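Local coordinates for protein phosphoglycerol transferase GacH (Streptococcus pyogenes MGAS5005, PDB 6DGM) that probably transfers glycerol phosphate, apparently from a membrane lipid, onto streptococcal rhamnose polysaccharide, through a manganese-binding, probably extracellular domain of the alkaline phosphatase superfamily, at residues I126-P140 with L192-M206. Residues are numbered along the deposited sequence; the frame is centred on the assembly and turned at random.
Sequences ISEFYQGKNRIAMHP and LINPSESQFFSVITM. With 1GP (sn-glycerol-1-phosphate), chain D.
H139 gives its ND1 hydrogen to the backbone O of I204 (2.8 Å, 172° at the hydrogen). The carbonyl oxygen lies in the imidazole plane, although ND1 itself stands well out of the carbonyl plane. With CG anti to the backbone N (chi1 177°), the ring is carried to the end of the neighbouring strand; this bond fixes its rotation, and NE2 is hydrogen-bonded to O2 of sn-glycerol-1-phosphate (2.7 Å). M206, bent along its chain, sets CG 3.5 Å from H139 CE1 and brings SD within 3.9 Å of C3 of the ligand. Behind this end, strands 135-139 and 200-204 run parallel, joined by five backbone hydrogen bonds, from F200 N to N134 O at one end to I204 N to M138 O at the other. On one face I136 lies alongside F201, with I136 CD1 3.8 Å from F201 CE2. M138 SD comes to the edge of the same ring, a Met-aromatic contact. On the other face F200 CB sits over the Y130 ring, and the phenyl ring packs against S127 and reaches I126, F200 CZ lying 3.6 Å from I126 CG2. At the entrance to the strands, N134 ND2 donates to E197 OE1 (2.9 Å), and a water ties N134 ND2 and Q131 N to S198 O. Strand 40-46 flanks 200-204, and helix 182-192 packs against M138 and V203. The pair belongs to the central mixed sheet of the alkaline phosphatase-like sulfatase fold, in which C-terminal ends of parallel strands carry ligand-binding residues, here H139 at the end of its strand and M206 just past the other, with the I204 side chain about 7 Å from the bound manganese.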
loop_
_atom_site.group_PDB
_atom_site.type_symbol
_atom_site.label_atom_id
_atom_site.label_comp_id
_atom_site.label_asym_id
_atom_site.label_seq_id
_atom_site.Cartn_x
_atom_site.Cartn_y
_atom_site.Cartn_z
ATOM N N ILE A 126 2.260 -8.394 7.317
ATOM C CA ILE A 126 3.558 -8.703 6.720
ATOM C C ILE A 126 4.689 -8.490 7.718
ATOM O O ILE A 126 5.719 -9.160 7.643
ATOM C CB ILE A 126 3.738 -7.886 5.424
ATOM C CG1 ILE A 126 5.106 -8.127 4.788
ATOM C CG2 ILE A 126 3.541 -6.387 5.686
ATOM C CD1 ILE A 126 5.384 -9.568 4.448
ATOM N N SER A 127 4.514 -7.584 8.678
ATOM C CA SER A 127 5.600 -7.238 9.585
ATOM C C SER A 127 5.922 -8.337 10.588
ATOM O O SER A 127 7.025 -8.332 11.154
ATOM C CB SER A 127 5.277 -5.930 10.322
ATOM O OG SER A 127 4.137 -6.070 11.167
ATOM N N GLU A 128 5.002 -9.288 10.814
ATOM C CA GLU A 128 5.232 -10.293 11.845
ATOM C C GLU A 128 6.383 -11.235 11.520
ATOM O O GLU A 128 6.892 -11.904 12.427
ATOM C CB GLU A 128 3.967 -11.115 12.126
ATOM C CG GLU A 128 3.590 -12.105 11.039
ATOM C CD GLU A 128 2.326 -12.900 11.385
ATOM O OE1 GLU A 128 2.331 -13.639 12.396
ATOM O OE2 GLU A 128 1.344 -12.791 10.641
ATOM N N PHE A 129 6.796 -11.322 10.258
ATOM C CA PHE A 129 7.893 -12.205 9.886
ATOM C C PHE A 129 9.258 -11.609 10.188
ATOM O O PHE A 129 10.265 -12.311 10.046
ATOM C CB PHE A 129 7.768 -12.547 8.402
ATOM C CG PHE A 129 6.453 -13.200 8.060
ATOM C CD1 PHE A 129 6.211 -14.513 8.398
ATOM C CD2 PHE A 129 5.457 -12.479 7.440
ATOM C CE1 PHE A 129 4.992 -15.106 8.099
ATOM C CE2 PHE A 129 4.251 -13.051 7.146
ATOM C CZ PHE A 129 4.012 -14.367 7.469
ATOM N N TYR A 130 9.296 -10.352 10.623
ATOM C CA TYR A 130 10.514 -9.639 10.964
ATOM C C TYR A 130 10.622 -9.527 12.477
ATOM O O TYR A 130 9.612 -9.483 13.185
ATOM C CB TYR A 130 10.469 -8.235 10.319
ATOM C CG TYR A 130 10.447 -8.365 8.817
ATOM C CD1 TYR A 130 9.266 -8.569 8.139
ATOM C CD2 TYR A 130 11.623 -8.326 8.086
ATOM C CE1 TYR A 130 9.240 -8.738 6.770
ATOM C CE2 TYR A 130 11.611 -8.490 6.703
ATOM C CZ TYR A 130 10.413 -8.692 6.054
ATOM O OH TYR A 130 10.379 -8.862 4.681
ATOM N N GLN A 131 11.853 -9.510 12.973
ATOM C CA GLN A 131 12.073 -9.245 14.386
ATOM C C GLN A 131 11.497 -7.882 14.751
ATOM O O GLN A 131 11.538 -6.937 13.957
ATOM C CB GLN A 131 13.566 -9.267 14.684
ATOM C CG GLN A 131 14.197 -10.636 14.421
ATOM C CD GLN A 131 15.684 -10.640 14.624
ATOM O OE1 GLN A 131 16.176 -10.419 15.737
ATOM N NE2 GLN A 131 16.427 -10.896 13.545
ATOM N N GLY A 132 10.957 -7.781 15.964
ATOM C CA GLY A 132 10.431 -6.516 16.426
ATOM C C GLY A 132 11.433 -5.380 16.326
ATOM O O GLY A 132 11.084 -4.266 15.918
ATOM N N LYS A 133 12.698 -5.650 16.694
ATOM C CA LYS A 133 13.754 -4.646 16.592
ATOM C C LYS A 133 13.970 -4.138 15.167
ATOM O O LYS A 133 14.599 -3.078 14.981
ATOM C CB LYS A 133 15.085 -5.205 17.136
ATOM C CG LYS A 133 15.759 -6.225 16.253
ATOM C CD LYS A 133 17.113 -6.644 16.819
ATOM C CE LYS A 133 17.759 -7.662 15.923
ATOM N NZ LYS A 133 19.031 -8.156 16.518
ATOM N N ASN A 134 13.480 -4.857 14.156
ATOM C CA ASN A 134 13.705 -4.512 12.756
ATOM C C ASN A 134 12.445 -4.032 12.055
ATOM O O ASN A 134 12.395 -4.006 10.819
ATOM C CB ASN A 134 14.308 -5.713 12.023
ATOM C CG ASN A 134 15.725 -5.993 12.462
ATOM O OD1 ASN A 134 16.486 -5.074 12.782
ATOM N ND2 ASN A 134 16.085 -7.267 12.499
ATOM N N ARG A 135 11.415 -3.672 12.824
ATOM C CA ARG A 135 10.179 -3.127 12.280
ATOM C C ARG A 135 10.179 -1.626 12.529
ATOM O O ARG A 135 10.227 -1.189 13.678
ATOM C CB ARG A 135 8.957 -3.725 12.974
ATOM C CG ARG A 135 8.805 -5.223 12.827
ATOM C CD ARG A 135 7.671 -5.736 13.731
ATOM N NE ARG A 135 7.763 -7.190 13.834
ATOM C CZ ARG A 135 7.229 -7.910 14.806
ATOM N NH1 ARG A 135 6.538 -7.302 15.765
ATOM N NH2 ARG A 135 7.397 -9.232 14.824
ATOM N N ILE A 136 10.103 -0.838 11.460
ATOM C CA ILE A 136 10.256 0.610 11.547
ATOM C C ILE A 136 9.117 1.284 10.803
ATOM O O ILE A 136 8.882 0.975 9.633
ATOM C CB ILE A 136 11.611 1.062 10.952
ATOM C CG1 ILE A 136 12.770 0.405 11.709
ATOM C CG2 ILE A 136 11.694 2.604 10.925
ATOM C CD1 ILE A 136 14.149 0.613 11.058
ATOM N N ALA A 137 8.417 2.211 11.473
ATOM C CA ALA A 137 7.422 3.060 10.840
ATOM C C ALA A 137 7.926 4.495 10.761
ATOM O O ALA A 137 8.717 4.928 11.591
ATOM C CB ALA A 137 6.086 3.034 11.626
ATOM N N MET A 138 7.461 5.227 9.749
ATOM C CA MET A 138 7.899 6.599 9.519
ATOM C C MET A 138 6.769 7.420 8.925
ATOM O O MET A 138 6.184 7.013 7.920
ATOM C CB MET A 138 9.067 6.615 8.524
ATOM C CG MET A 138 10.229 5.783 8.970
ATOM S SD MET A 138 11.563 5.683 7.731
ATOM C CE MET A 138 11.830 7.343 7.403
ATOM N N HIS A 139 6.503 8.591 9.513
ATOM C CA HIS A 139 5.495 9.505 8.977
ATOM C C HIS A 139 5.743 10.925 9.475
ATOM O O HIS A 139 5.737 11.154 10.689
ATOM C CB HIS A 139 4.103 9.071 9.422
ATOM C CG HIS A 139 3.009 10.002 8.983
ATOM N ND1 HIS A 139 2.801 10.330 7.660
ATOM C CD2 HIS A 139 2.037 10.636 9.684
ATOM C CE1 HIS A 139 1.750 11.129 7.566
ATOM N NE2 HIS A 139 1.282 11.344 8.783
ATOM N N PRO A 140 5.973 11.915 8.582
ATOM C CA PRO A 140 6.307 13.265 9.073
ATOM C C PRO A 140 5.079 14.094 9.459
ATOM O O PRO A 140 4.782 15.135 8.880
ATOM C CB PRO A 140 7.122 13.859 7.919
ATOM C CG PRO A 140 6.872 13.047 6.742
ATOM C CD PRO A 140 6.280 11.741 7.146
ATOM N N LEU A 192 18.669 4.404 8.034
ATOM C CA LEU A 192 18.287 3.352 8.964
ATOM C C LEU A 192 18.458 1.955 8.387
ATOM O O LEU A 192 18.392 0.976 9.146
ATOM C CB LEU A 192 16.835 3.537 9.393
ATOM C CG LEU A 192 16.536 4.783 10.222
ATOM C CD1 LEU A 192 15.020 4.955 10.414
ATOM C CD2 LEU A 192 17.229 4.702 11.547
ATOM N N ILE A 193 18.683 1.833 7.076
ATOM C CA ILE A 193 18.879 0.512 6.483
ATOM C C ILE A 193 20.166 -0.091 7.015
ATOM O O ILE A 193 21.240 0.530 6.976
ATOM C CB ILE A 193 18.866 0.574 4.949
ATOM C CG1 ILE A 193 17.444 0.890 4.470
ATOM C CG2 ILE A 193 19.333 -0.768 4.357
ATOM C CD1 ILE A 193 17.332 1.187 2.990
ATOM N N ASN A 194 20.062 -1.323 7.502
ATOM C CA ASN A 194 21.164 -2.048 8.122
ATOM C C ASN A 194 21.298 -3.333 7.328
ATOM O O ASN A 194 20.467 -4.252 7.497
ATOM C CB ASN A 194 20.859 -2.348 9.583
ATOM C CG ASN A 194 21.984 -3.120 10.270
ATOM O OD1 ASN A 194 22.909 -3.613 9.620
ATOM N ND2 ASN A 194 21.904 -3.231 11.586
ATOM N N PRO A 195 22.293 -3.439 6.446
ATOM C CA PRO A 195 22.433 -4.639 5.607
ATOM C C PRO A 195 22.639 -5.931 6.375
ATOM O O PRO A 195 22.519 -7.008 5.775
ATOM C CB PRO A 195 23.658 -4.332 4.725
ATOM C CG PRO A 195 23.922 -2.871 4.868
ATOM C CD PRO A 195 23.339 -2.425 6.173
ATOM N N SER A 196 22.987 -5.868 7.664
ATOM C CA SER A 196 23.161 -7.063 8.481
ATOM C C SER A 196 21.844 -7.596 9.028
ATOM O O SER A 196 21.848 -8.627 9.718
ATOM C CB SER A 196 24.072 -6.754 9.661
ATOM O OG SER A 196 25.360 -6.396 9.202
ATOM N N GLU A 197 20.736 -6.921 8.746
ATOM C CA GLU A 197 19.434 -7.324 9.242
ATOM C C GLU A 197 18.433 -7.344 8.092
ATOM O O GLU A 197 18.608 -6.673 7.075
ATOM C CB GLU A 197 18.907 -6.339 10.294
ATOM C CG GLU A 197 19.808 -6.140 11.493
ATOM C CD GLU A 197 19.842 -7.323 12.435
ATOM O OE1 GLU A 197 18.858 -8.099 12.509
ATOM O OE2 GLU A 197 20.878 -7.490 13.125
ATOM N N SER A 198 17.378 -8.127 8.271
ATOM C CA SER A 198 16.185 -8.043 7.434
ATOM C C SER A 198 15.184 -7.141 8.138
ATOM O O SER A 198 14.769 -7.424 9.274
ATOM C CB SER A 198 15.582 -9.430 7.204
ATOM O OG SER A 198 16.436 -10.200 6.378
ATOM N N GLN A 199 14.800 -6.052 7.466
ATOM C CA GLN A 199 13.975 -5.020 8.059
ATOM C C GLN A 199 12.676 -4.842 7.285
ATOM O O GLN A 199 12.606 -5.079 6.075
ATOM C CB GLN A 199 14.728 -3.681 8.083
ATOM C CG GLN A 199 15.998 -3.709 8.909
ATOM C CD GLN A 199 16.848 -2.484 8.637
ATOM O OE1 GLN A 199 17.321 -2.289 7.518
ATOM N NE2 GLN A 199 17.013 -1.642 9.643
ATOM N N PHE A 200 11.642 -4.424 8.006
ATOM C CA PHE A 200 10.375 -4.030 7.401
ATOM C C PHE A 200 10.103 -2.577 7.746
ATOM O O PHE A 200 10.044 -2.208 8.927
ATOM C CB PHE A 200 9.202 -4.896 7.861
ATOM C CG PHE A 200 7.896 -4.425 7.284
ATOM C CD1 PHE A 200 7.578 -4.732 5.976
ATOM C CD2 PHE A 200 7.046 -3.621 8.012
ATOM C CE1 PHE A 200 6.413 -4.277 5.416
ATOM C CE2 PHE A 200 5.879 -3.149 7.446
ATOM C CZ PHE A 200 5.571 -3.488 6.145
ATOM N N PHE A 201 9.927 -1.758 6.715
ATOM C CA PHE A 201 9.609 -0.348 6.873
ATOM C C PHE A 201 8.192 -0.097 6.391
ATOM O O PHE A 201 7.823 -0.532 5.299
ATOM C CB PHE A 201 10.525 0.508 5.992
ATOM C CG PHE A 201 11.958 0.595 6.464
ATOM C CD1 PHE A 201 12.866 -0.417 6.182
ATOM C CD2 PHE A 201 12.401 1.715 7.137
ATOM C CE1 PHE A 201 14.188 -0.316 6.592
ATOM C CE2 PHE A 201 13.708 1.834 7.535
ATOM C CZ PHE A 201 14.616 0.808 7.264
ATOM N N SER A 202 7.413 0.623 7.196
ATOM C CA SER A 202 6.116 1.139 6.775
ATOM C C SER A 202 6.214 2.652 6.769
ATOM O O SER A 202 6.324 3.272 7.830
ATOM C CB SER A 202 4.995 0.699 7.709
ATOM O OG SER A 202 3.745 1.206 7.219
ATOM N N VAL A 203 6.167 3.245 5.584
ATOM C CA VAL A 203 6.439 4.666 5.402
ATOM C C VAL A 203 5.204 5.339 4.828
ATOM O O VAL A 203 4.575 4.822 3.897
ATOM C CB VAL A 203 7.644 4.852 4.467
ATOM C CG1 VAL A 203 7.959 6.315 4.290
ATOM C CG2 VAL A 203 8.872 4.107 5.000
ATOM N N ILE A 204 4.871 6.507 5.375
ATOM C CA ILE A 204 3.747 7.307 4.912
ATOM C C ILE A 204 4.256 8.731 4.702
ATOM O O ILE A 204 4.567 9.434 5.673
ATOM C CB ILE A 204 2.592 7.300 5.918
ATOM C CG1 ILE A 204 2.127 5.876 6.261
ATOM C CG2 ILE A 204 1.397 8.094 5.379
ATOM C CD1 ILE A 204 2.798 5.307 7.518
ATOM N N THR A 205 4.328 9.159 3.451
ATOM C CA THR A 205 4.894 10.474 3.180
ATOM C C THR A 205 3.888 11.571 3.507
ATOM O O THR A 205 2.719 11.314 3.829
ATOM C CB THR A 205 5.378 10.617 1.739
ATOM O OG1 THR A 205 4.252 10.655 0.851
ATOM C CG2 THR A 205 6.320 9.481 1.358
ATOM N N MET A 206 4.358 12.822 3.405
ATOM C CA MET A 206 3.495 13.980 3.585
ATOM C C MET A 206 3.658 15.068 2.533
ATOM O O MET A 206 2.775 15.926 2.441
ATOM C CB MET A 206 3.732 14.613 4.964
ATOM C CG MET A 206 2.868 14.075 6.069
ATOM S SD MET A 206 1.105 14.377 5.765
ATOM C CE MET A 206 0.807 15.906 6.630
HETATM C C3 1GP D . -1.677 12.706 8.007
HETATM O O3 1GP D . -1.656 10.566 6.837
HETATM C C2 1GP D . -2.489 11.658 7.277
HETATM O O2 1GP D . -1.194 12.251 9.269
HETATM C C1 1GP D . -3.214 12.268 6.086
HETATM O O1P 1GP D . -4.209 11.367 5.591
HETATM O O2P 1GP D . -4.680 12.027 3.058
HETATM O O3P 1GP D . -6.458 10.938 4.664
HETATM O O4P 1GP D . -5.692 13.341 5.000
HETATM P P 1GP D . -5.277 11.921 4.504
HETATM O O HOH W 1 14.125 -9.259 11.180
HETATM O O HOH W 2 19.452 -10.131 14.011
HETATM O O HOH W 3 16.611 -2.290 12.508
#